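Local coordinates for protein enoyl-CoA hydratase/carnithine racemase (Thermus thermophilus JL-18, PDB 6SL9) that probably acts as the isomerase PaaG, a crotonase-family enzyme that forms oxepin-CoA in the bacterial catabolism of phenylacetic acid, at residues A[79-84]-A[138-143]; A[95-100]-A[203-208]; A[177-182]-A[187-192]. One frame throughout, in Å; residues are numbered along the deposited sequence.

Contact 1: residues A[79-84]-A[138-143]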
loop_
_atom_site.group_PDB
_atom_site.type_symbol
_atom_site.label_atom_id
_atom_site.label_comp_id
_atom_site.label_asym_id
_atom_site.label_seq_id
_atom_site.Cartn_x
_atom_site.Cartn_y
_atom_site.Cartn_z
ATOM N N ALA A 79 13.776 20.362 -16.662
ATOM C CA ALA A 79 14.927 19.923 -17.478
ATOM C C ALA A 79 15.988 19.221 -16.608
ATOM O O ALA A 79 16.568 18.205 -17.021
ATOM C CB ALA A 79 15.532 21.114 -18.180
ATOM N N HIS A 80 16.205 19.717 -15.413
ATOM C CA HIS A 80 17.230 19.138 -14.522
ATOM C C HIS A 80 16.820 17.685 -14.178
ATOM O O HIS A 80 17.663 16.779 -14.278
ATOM C CB HIS A 80 17.324 20.022 -13.274
ATOM C CG HIS A 80 18.443 19.601 -12.411
ATOM N ND1 HIS A 80 19.757 19.899 -12.752
ATOM C CD2 HIS A 80 18.475 18.906 -11.253
ATOM C CE1 HIS A 80 20.550 19.417 -11.808
ATOM N NE2 HIS A 80 19.812 18.776 -10.904
ATOM N N LEU A 81 15.593 17.493 -13.755
ATOM C CA LEU A 81 15.131 16.146 -13.378
ATOM C C LEU A 81 15.024 15.235 -14.580
ATOM O O LEU A 81 15.412 14.066 -14.476
ATOM C CB LEU A 81 13.834 16.239 -12.562
ATOM C CG LEU A 81 14.001 16.800 -11.141
ATOM C CD1 LEU A 81 12.617 17.103 -10.570
ATOM C CD2 LEU A 81 14.768 15.868 -10.216
ATOM N N ARG A 82 14.626 15.753 -15.742
ATOM C CA ARG A 82 14.605 14.869 -16.907
ATOM C C ARG A 82 16.014 14.374 -17.188
ATOM O O ARG A 82 16.192 13.214 -17.592
ATOM C CB ARG A 82 14.004 15.551 -18.148
ATOM C CG ARG A 82 12.489 15.594 -18.071
ATOM C CD ARG A 82 11.904 16.156 -19.380
ATOM N NE ARG A 82 10.462 16.298 -19.336
ATOM C CZ ARG A 82 9.561 15.303 -19.411
ATOM N NH1 ARG A 82 9.966 14.054 -19.564
ATOM N NH2 ARG A 82 8.256 15.582 -19.325
ATOM N N ARG A 83 17.009 15.234 -17.035
ATOM C CA ARG A 83 18.414 14.818 -17.268
ATOM C C ARG A 83 18.848 13.796 -16.226
ATOM O O ARG A 83 19.490 12.812 -16.620
ATOM C CB ARG A 83 19.302 16.047 -17.275
ATOM C CG ARG A 83 20.771 15.725 -17.346
ATOM C CD ARG A 83 21.188 14.863 -18.513
ATOM N NE ARG A 83 22.610 14.531 -18.398
ATOM C CZ ARG A 83 23.126 13.608 -17.570
ATOM N NH1 ARG A 83 22.373 12.786 -16.858
ATOM N NH2 ARG A 83 24.418 13.452 -17.553
ATOM N N TYR A 84 18.618 14.050 -14.947
ATOM C CA TYR A 84 19.212 13.214 -13.875
ATOM C C TYR A 84 18.287 12.081 -13.408
ATOM O O TYR A 84 18.776 11.201 -12.692
ATOM C CB TYR A 84 19.744 14.056 -12.735
ATOM C CG TYR A 84 20.889 14.914 -13.219
ATOM C CD1 TYR A 84 22.115 14.352 -13.491
ATOM C CD2 TYR A 84 20.742 16.269 -13.492
ATOM C CE1 TYR A 84 23.145 15.116 -14.022
ATOM C CE2 TYR A 84 21.791 17.038 -13.953
ATOM C CZ TYR A 84 22.986 16.456 -14.267
ATOM O OH TYR A 84 23.979 17.246 -14.752
ATOM N N VAL A 138 8.023 19.969 -4.349
ATOM C CA VAL A 138 7.355 18.650 -4.245
ATOM C C VAL A 138 8.386 17.550 -4.088
ATOM O O VAL A 138 9.574 17.754 -4.394
ATOM C CB VAL A 138 6.492 18.395 -5.496
ATOM C CG1 VAL A 138 5.505 19.505 -5.754
ATOM C CG2 VAL A 138 7.329 18.086 -6.742
ATOM N N PRO A 139 8.000 16.343 -3.666
ATOM C CA PRO A 139 8.942 15.235 -3.635
ATOM C C PRO A 139 9.430 14.913 -5.043
ATOM O O PRO A 139 8.645 14.834 -5.964
ATOM C CB PRO A 139 8.114 14.119 -3.052
ATOM C CG PRO A 139 6.698 14.466 -3.236
ATOM C CD PRO A 139 6.692 15.961 -3.117
ATOM N N ASP A 140 10.737 14.662 -5.171
ATOM C CA ASP A 140 11.304 14.223 -6.453
ATOM C C ASP A 140 12.237 13.046 -6.233
ATOM O O ASP A 140 12.356 12.506 -5.125
ATOM C CB ASP A 140 11.862 15.415 -7.250
ATOM C CG ASP A 140 13.161 16.035 -6.762
ATOM O OD1 ASP A 140 13.985 15.322 -6.129
ATOM O OD2 ASP A 140 13.336 17.253 -7.030
ATOM N N SER A 141 12.936 12.687 -7.303
ATOM C CA SER A 141 13.901 11.586 -7.294
ATOM C C SER A 141 13.231 10.281 -6.858
ATOM O O SER A 141 13.904 9.378 -6.265
ATOM C CB SER A 141 15.115 11.946 -6.444
ATOM O OG SER A 141 15.629 13.206 -6.791
ATOM N N GLY A 142 11.968 10.108 -7.203
ATOM C CA GLY A 142 11.213 8.913 -6.911
ATOM C C GLY A 142 10.575 8.878 -5.528
ATOM O O GLY A 142 9.922 7.861 -5.238
ATOM N N LEU A 143 10.716 9.943 -4.735
ATOM C CA LEU A 143 10.161 9.860 -3.366
ATOM C C LEU A 143 8.632 9.770 -3.457
ATOM O O LEU A 143 8.019 9.133 -2.558
ATOM C CB LEU A 143 10.595 11.069 -2.561
ATOM C CG LEU A 143 10.180 11.041 -1.073
ATOM C CD1 LEU A 143 10.767 9.833 -0.383
ATOM C CD2 LEU A 143 10.636 12.331 -0.427
#
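Leu81 presses both of its methyl groups against the side chain of Asp140, an example of an apolar branch flanking a carboxylate whose two oxygens are both hydrogen-bonded. The two side chains cross at about a right angle. Both methyls close on the same oxygen: CD1 of Leu81 stands 3.6 Å from Asp140 OD2 and reaches back to Asp140 CB at 3.8 Å, while its sister methyl CD2 lies 3.8 Å from Asp140 OD2 and equally near Asp140 CG. On Asp140, CG is tucked between the backbone N and the carbonyl carbon (chi1 73°), a setting that brings the carboxylate round to the helix. The other oxygen, OD1, takes a hydrogen bond of 2.8 Å from OG of Ser141, whose approach is 42° out of the carboxylate plane. Ser141 itself only grazes the leucine.

The loop before helix 143-151 corresponds to the one that in crotonase relatives carries an acid/base residue of the active site, and the position of Asp140 is consistent with that place. Its backbone opens a type I' turn ending at Leu143, whose N donates to Asp140 O at 3.1 Å; Ser112 OG of helix 109-115 bonds to the same carbonyl oxygen. Gly142, with its positive phi, takes the N-cap position before helix 143-151. With an alanine in place of Asp140, Ser141 OG would probably lose its acceptor OD1, the Gln231 amide of the second subunit one of its two acceptors, and the Leu81 methyls the carboxylate part of their support, opening a gap beside CD2. The site is also a trimer contact: Gln231 of the second subunit bonds to Asp140 OD2 and Val138 O and packs on Leu81, and Glu227 of that subunit accepts from Gly142 N.

Contact 2: residues A[95-100]-A[203-208]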
loop_
_atom_site.group_PDB
_atom_site.type_symbol
_atom_site.label_atom_id
_atom_site.label_comp_id
_atom_site.label_asym_id
_atom_site.label_seq_id
_atom_site.Cartn_x
_atom_site.Cartn_y
_atom_site.Cartn_z
ATOM N N GLU A 95 20.369 -4.920 -11.294
ATOM C CA GLU A 95 20.197 -6.375 -11.375
ATOM C C GLU A 95 21.043 -7.099 -10.329
ATOM O O GLU A 95 21.317 -8.286 -10.437
ATOM C CB GLU A 95 20.465 -6.909 -12.785
ATOM C CG GLU A 95 19.455 -6.384 -13.764
ATOM C CD GLU A 95 18.964 -7.366 -14.786
ATOM O OE1 GLU A 95 19.729 -8.300 -15.097
ATOM O OE2 GLU A 95 17.909 -7.122 -15.404
ATOM N N LYS A 96 21.386 -6.412 -9.241
ATOM C CA LYS A 96 22.076 -6.929 -8.046
ATOM C C LYS A 96 21.403 -6.277 -6.844
ATOM O O LYS A 96 20.914 -5.140 -6.943
ATOM C CB LYS A 96 23.567 -6.643 -8.119
ATOM C CG LYS A 96 24.208 -7.287 -9.336
ATOM C CD LYS A 96 25.677 -6.991 -9.566
ATOM C CE LYS A 96 26.155 -7.637 -10.847
ATOM N NZ LYS A 96 27.606 -7.483 -11.078
ATOM N N PRO A 97 21.394 -6.951 -5.695
ATOM C CA PRO A 97 20.774 -6.372 -4.510
ATOM C C PRO A 97 21.614 -5.204 -3.966
ATOM O O PRO A 97 22.819 -5.230 -4.000
ATOM C CB PRO A 97 20.767 -7.522 -3.518
ATOM C CG PRO A 97 21.890 -8.419 -3.953
ATOM C CD PRO A 97 21.844 -8.328 -5.465
ATOM N N LEU A 98 20.906 -4.225 -3.421
ATOM C CA LEU A 98 21.486 -2.993 -2.845
ATOM C C LEU A 98 21.104 -2.891 -1.384
ATOM O O LEU A 98 19.927 -2.861 -1.026
ATOM C CB LEU A 98 20.978 -1.777 -3.628
ATOM C CG LEU A 98 21.378 -0.403 -3.086
ATOM C CD1 LEU A 98 22.873 -0.219 -3.172
ATOM C CD2 LEU A 98 20.658 0.721 -3.812
ATOM N N VAL A 99 22.110 -2.776 -0.558
ATOM C CA VAL A 99 21.930 -2.467 0.868
ATOM C C VAL A 99 22.261 -0.996 1.028
ATOM O O VAL A 99 23.256 -0.520 0.479
ATOM C CB VAL A 99 22.863 -3.327 1.739
ATOM C CG1 VAL A 99 22.770 -2.956 3.192
ATOM C CG2 VAL A 99 22.583 -4.810 1.570
ATOM N N VAL A 100 21.444 -0.265 1.814
ATOM C CA VAL A 100 21.768 1.147 2.174
ATOM C C VAL A 100 22.032 1.203 3.669
ATOM O O VAL A 100 21.222 0.644 4.428
ATOM C CB VAL A 100 20.637 2.078 1.733
ATOM C CG1 VAL A 100 20.764 3.447 2.386
ATOM C CG2 VAL A 100 20.633 2.219 0.239
ATOM N N ARG A 203 20.273 -13.649 -9.615
ATOM C CA ARG A 203 19.223 -13.530 -10.650
ATOM C C ARG A 203 17.842 -13.508 -10.012
ATOM O O ARG A 203 16.934 -12.768 -10.486
ATOM C CB ARG A 203 19.293 -14.616 -11.700
ATOM C CG ARG A 203 20.594 -14.678 -12.478
ATOM C CD ARG A 203 20.936 -13.373 -13.143
ATOM N NE ARG A 203 19.869 -12.932 -14.049
ATOM C CZ ARG A 203 19.518 -11.683 -14.339
ATOM N NH1 ARG A 203 18.479 -11.446 -15.140
ATOM N NH2 ARG A 203 20.141 -10.660 -13.794
ATOM N N ALA A 204 17.608 -14.335 -9.020
ATOM C CA ALA A 204 16.306 -14.357 -8.349
ATOM C C ALA A 204 16.093 -13.016 -7.665
ATOM O O ALA A 204 15.002 -12.461 -7.727
ATOM C CB ALA A 204 16.203 -15.497 -7.397
ATOM N N TYR A 205 17.151 -12.421 -7.095
ATOM C CA TYR A 205 16.998 -11.080 -6.485
ATOM C C TYR A 205 16.623 -10.092 -7.573
ATOM O O TYR A 205 15.716 -9.250 -7.379
ATOM C CB TYR A 205 18.268 -10.646 -5.767
ATOM C CG TYR A 205 18.726 -11.499 -4.607
ATOM C CD1 TYR A 205 17.874 -12.107 -3.721
ATOM C CD2 TYR A 205 20.076 -11.595 -4.330
ATOM C CE1 TYR A 205 18.329 -12.777 -2.596
ATOM C CE2 TYR A 205 20.561 -12.261 -3.229
ATOM C CZ TYR A 205 19.695 -12.877 -2.358
ATOM O OH TYR A 205 20.173 -13.542 -1.273
ATOM N N ALA A 206 17.321 -10.083 -8.684
ATOM C CA ALA A 206 17.097 -9.095 -9.751
ATOM C C ALA A 206 15.666 -9.168 -10.257
ATOM O O ALA A 206 15.052 -8.141 -10.479
ATOM C CB ALA A 206 18.053 -9.398 -10.860
ATOM N N LEU A 207 15.215 -10.380 -10.513
ATOM C CA LEU A 207 13.887 -10.589 -11.122
ATOM C C LEU A 207 12.783 -10.291 -10.107
ATOM O O LEU A 207 11.738 -9.747 -10.470
ATOM C CB LEU A 207 13.800 -11.984 -11.739
ATOM C CG LEU A 207 14.783 -12.242 -12.877
ATOM C CD1 LEU A 207 14.759 -13.677 -13.278
ATOM C CD2 LEU A 207 14.504 -11.406 -14.076
ATOM N N THR A 208 13.016 -10.606 -8.839
ATOM C CA THR A 208 12.065 -10.255 -7.767
ATOM C C THR A 208 11.915 -8.745 -7.678
ATOM O O THR A 208 10.784 -8.243 -7.531
ATOM C CB THR A 208 12.483 -10.891 -6.441
ATOM O OG1 THR A 208 12.487 -12.309 -6.590
ATOM C CG2 THR A 208 11.556 -10.535 -5.320
#
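A salt bridge between Glu95 and Arg203 ties the loop ahead of a central strand to the first turn of a helix. Its main bond runs from Arg203 NH2 to Glu95 OE1, 2.7 Å long and moderately bent at 154°. The donor comes to the oxygen from well above the carboxylate plane (48°), and the two flat groups are turned 33° against each other, so this is a one-oxygen grip and not a flat two-pronged pair. Arg203 NH1 adds only a weak bond to the same Glu95 OE1 at 3.4 Å. The arginine starts out pointing away from the loop, but successive bends at chi2 and chi3 curl the guanidinium back over to the acid. Glu95 OE2, in turn, pairs with Lys210 a little further along the helix, so the carboxylate is held between two cations.

Next to the salt bridge the backbones come close, Glu95 CA standing 4.4 Å from Ala206 CA. Ala206 CB rests 3.5 Å from Glu95 O and 4.0 Å from Glu95 CB, an approach its small side chain permits. Pro97 CG leans obliquely on the Tyr205 ring, 3.7 Å from CD2.

Pro97 and Tyr205 both also touch Leu197 of helix 186-197. Strand 98-102 then runs on between parallel strands 51-56 and 119-123 of the crotonase-fold sheet, while helix 202-214 turns Tyr205 and Leu207 to Val133 and Val138 of the third subunit.

Contact 3: residues A[177-182]-A[187-192]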
loop_
_atom_site.group_PDB
_atom_site.type_symbol
_atom_site.label_atom_id
_atom_site.label_comp_id
_atom_site.label_asym_id
_atom_site.label_seq_id
_atom_site.Cartn_x
_atom_site.Cartn_y
_atom_site.Cartn_z
ATOM N N VAL A 177 13.246 1.976 7.317
ATOM C CA VAL A 177 14.416 1.055 7.399
ATOM C C VAL A 177 13.956 -0.277 7.955
ATOM O O VAL A 177 12.873 -0.341 8.581
ATOM C CB VAL A 177 15.573 1.644 8.214
ATOM C CG1 VAL A 177 16.146 2.896 7.569
ATOM C CG2 VAL A 177 15.171 1.839 9.644
ATOM N N HIS A 178 14.778 -1.297 7.745
ATOM C CA HIS A 178 14.547 -2.673 8.243
ATOM C C HIS A 178 15.226 -2.949 9.589
ATOM O O HIS A 178 14.806 -3.869 10.258
ATOM C CB HIS A 178 14.993 -3.681 7.190
ATOM C CG HIS A 178 14.245 -3.554 5.888
ATOM N ND1 HIS A 178 14.835 -2.995 4.785
ATOM C CD2 HIS A 178 12.989 -3.944 5.548
ATOM C CE1 HIS A 178 13.934 -3.088 3.805
ATOM N NE2 HIS A 178 12.784 -3.613 4.253
ATOM N N ARG A 179 16.279 -2.215 9.909
ATOM C CA ARG A 179 17.075 -2.451 11.122
ATOM C C ARG A 179 17.697 -1.133 11.577
ATOM O O ARG A 179 18.077 -0.334 10.735
ATOM C CB ARG A 179 18.189 -3.468 10.876
ATOM C CG ARG A 179 18.782 -4.043 12.155
ATOM C CD ARG A 179 19.636 -5.294 12.128
ATOM N NE ARG A 179 19.778 -6.065 10.907
ATOM C CZ ARG A 179 20.941 -6.638 10.533
ATOM N NH1 ARG A 179 21.006 -7.361 9.423
ATOM N NH2 ARG A 179 22.053 -6.418 11.226
ATOM N N VAL A 180 17.821 -0.977 12.887
ATOM C CA VAL A 180 18.560 0.120 13.566
ATOM C C VAL A 180 19.705 -0.497 14.350
ATOM O O VAL A 180 19.450 -1.457 15.073
ATOM C CB VAL A 180 17.636 0.985 14.430
ATOM C CG1 VAL A 180 18.400 2.013 15.253
ATOM C CG2 VAL A 180 16.573 1.627 13.560
ATOM N N VAL A 181 20.897 0.071 14.218
ATOM C CA VAL A 181 22.075 -0.442 14.926
ATOM C C VAL A 181 22.897 0.715 15.432
ATOM O O VAL A 181 22.802 1.823 14.904
ATOM C CB VAL A 181 22.889 -1.395 14.076
ATOM C CG1 VAL A 181 22.041 -2.512 13.511
ATOM C CG2 VAL A 181 23.499 -0.602 13.009
ATOM N N PRO A 182 23.667 0.488 16.516
ATOM C CA PRO A 182 24.514 1.560 17.033
ATOM C C PRO A 182 25.427 2.096 15.913
ATOM O O PRO A 182 25.874 1.337 15.023
ATOM C CB PRO A 182 25.325 0.870 18.120
ATOM C CG PRO A 182 24.520 -0.328 18.503
ATOM C CD PRO A 182 23.761 -0.762 17.280
ATOM N N MET A 187 28.347 0.028 9.805
ATOM C CA MET A 187 29.029 -0.478 8.596
ATOM C C MET A 187 29.347 -1.972 8.722
ATOM O O MET A 187 29.151 -2.700 7.744
ATOM C CB MET A 187 30.255 0.361 8.237
ATOM C CG MET A 187 29.856 1.734 7.678
ATOM S SD MET A 187 28.830 1.610 6.187
ATOM C CE MET A 187 30.061 0.933 5.061
ATOM N N GLU A 188 29.731 -2.444 9.905
ATOM C CA GLU A 188 29.976 -3.895 10.107
ATOM C C GLU A 188 28.700 -4.675 9.806
ATOM O O GLU A 188 28.742 -5.685 9.095
ATOM C CB GLU A 188 30.481 -4.112 11.543
ATOM C CG GLU A 188 30.887 -5.547 11.844
ATOM C CD GLU A 188 31.093 -5.872 13.320
ATOM O OE1 GLU A 188 31.069 -7.080 13.668
ATOM O OE2 GLU A 188 31.273 -4.938 14.099
ATOM N N GLU A 189 27.580 -4.246 10.336
ATOM C CA GLU A 189 26.312 -4.989 10.156
ATOM C C GLU A 189 25.877 -4.876 8.683
ATOM O O GLU A 189 25.387 -5.876 8.124
ATOM C CB GLU A 189 25.245 -4.476 11.154
ATOM C CG GLU A 189 25.573 -4.774 12.594
ATOM C CD GLU A 189 24.527 -5.345 13.495
ATOM O OE1 GLU A 189 24.754 -5.243 14.730
ATOM O OE2 GLU A 189 23.595 -6.025 13.004
ATOM N N ALA A 190 25.974 -3.704 8.094
ATOM C CA ALA A 190 25.482 -3.519 6.710
ATOM C C ALA A 190 26.370 -4.353 5.787
ATOM O O ALA A 190 25.882 -4.961 4.841
ATOM C CB ALA A 190 25.503 -2.048 6.337
ATOM N N LEU A 191 27.681 -4.359 6.026
ATOM C CA LEU A 191 28.604 -5.152 5.183
ATOM C C LEU A 191 28.328 -6.651 5.353
ATOM O O LEU A 191 28.386 -7.381 4.381
ATOM C CB LEU A 191 30.054 -4.800 5.451
ATOM C CG LEU A 191 31.021 -5.447 4.497
ATOM C CD1 LEU A 191 30.796 -5.061 3.042
ATOM C CD2 LEU A 191 32.430 -5.077 4.900
ATOM N N SER A 192 28.085 -7.111 6.564
ATOM C CA SER A 192 27.773 -8.542 6.804
ATOM C C SER A 192 26.543 -8.907 5.980
ATOM O O SER A 192 26.524 -9.980 5.339
ATOM C CB SER A 192 27.539 -8.768 8.294
ATOM O OG SER A 192 27.196 -10.105 8.506
#
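Strand 179-181 and helix 186-197 form a short beta-alpha unit at the rim of the large sheet, joined by a brief connection; they meet through Glu189, which lies over Val181 and beside Arg179. The methyl contact is the clearer one. Val181 CG1 sits over the face of the Glu189 carboxylate, almost above its carbon, 3.8 Å from CD and 4.0 Å from OE1; the valine places this methyl anti to its own carbonyl carbon (chi1 -53°), on the side of the helix. A bend at chi2 of Glu189 swings the carboxylate across to the valine and on toward Arg179.

The strand is the outermost within this chain of the six-stranded crotonase-fold sheet, running parallel to 119-123 with backbone bonds to Ala122 and Val124. Its side chains alternate: Arg179 and Val181 turn to helix 186-197, whereas Val180 packs on helix 168-174, so the two helices take alternate side chains of the strand. Met187 and Ala190 seat helix 186-197 on Leu53 and Ala101 of the inner strands.

Arg179 and Glu189 are oppositely charged and face each other through NH2 and OE2 as a salt bridge, but the two atoms are modelled too close, so the pairing itself, and not only its fine geometry, is doubtful as modelled. Just before the strand, His178 NE2 bonds to Ala154 O of the third subunit.

How the contacts relate
Contacts 2 and 3 belong together: their centres lie 18 Å apart, both reach the six-stranded sheet, and they touch where Val99 CG1 packs 4.1 Å from Ala190 O. Along the chain, contact 3 is nested inside the loop that contact 2 closes. Contact 1 stands apart, its centre 23 Å from that of contact 2 and 28 Å from that of contact 3, with nearest atoms about 11 Å away in both cases. Helix 77-93 is followed, after a short loop, by strand 98-102, and the segments of contacts 1 and 2 alternate along the chain. Contact 1 holds the loop that in crotonase relatives carries an active-site acid, so it probably lies by the active site.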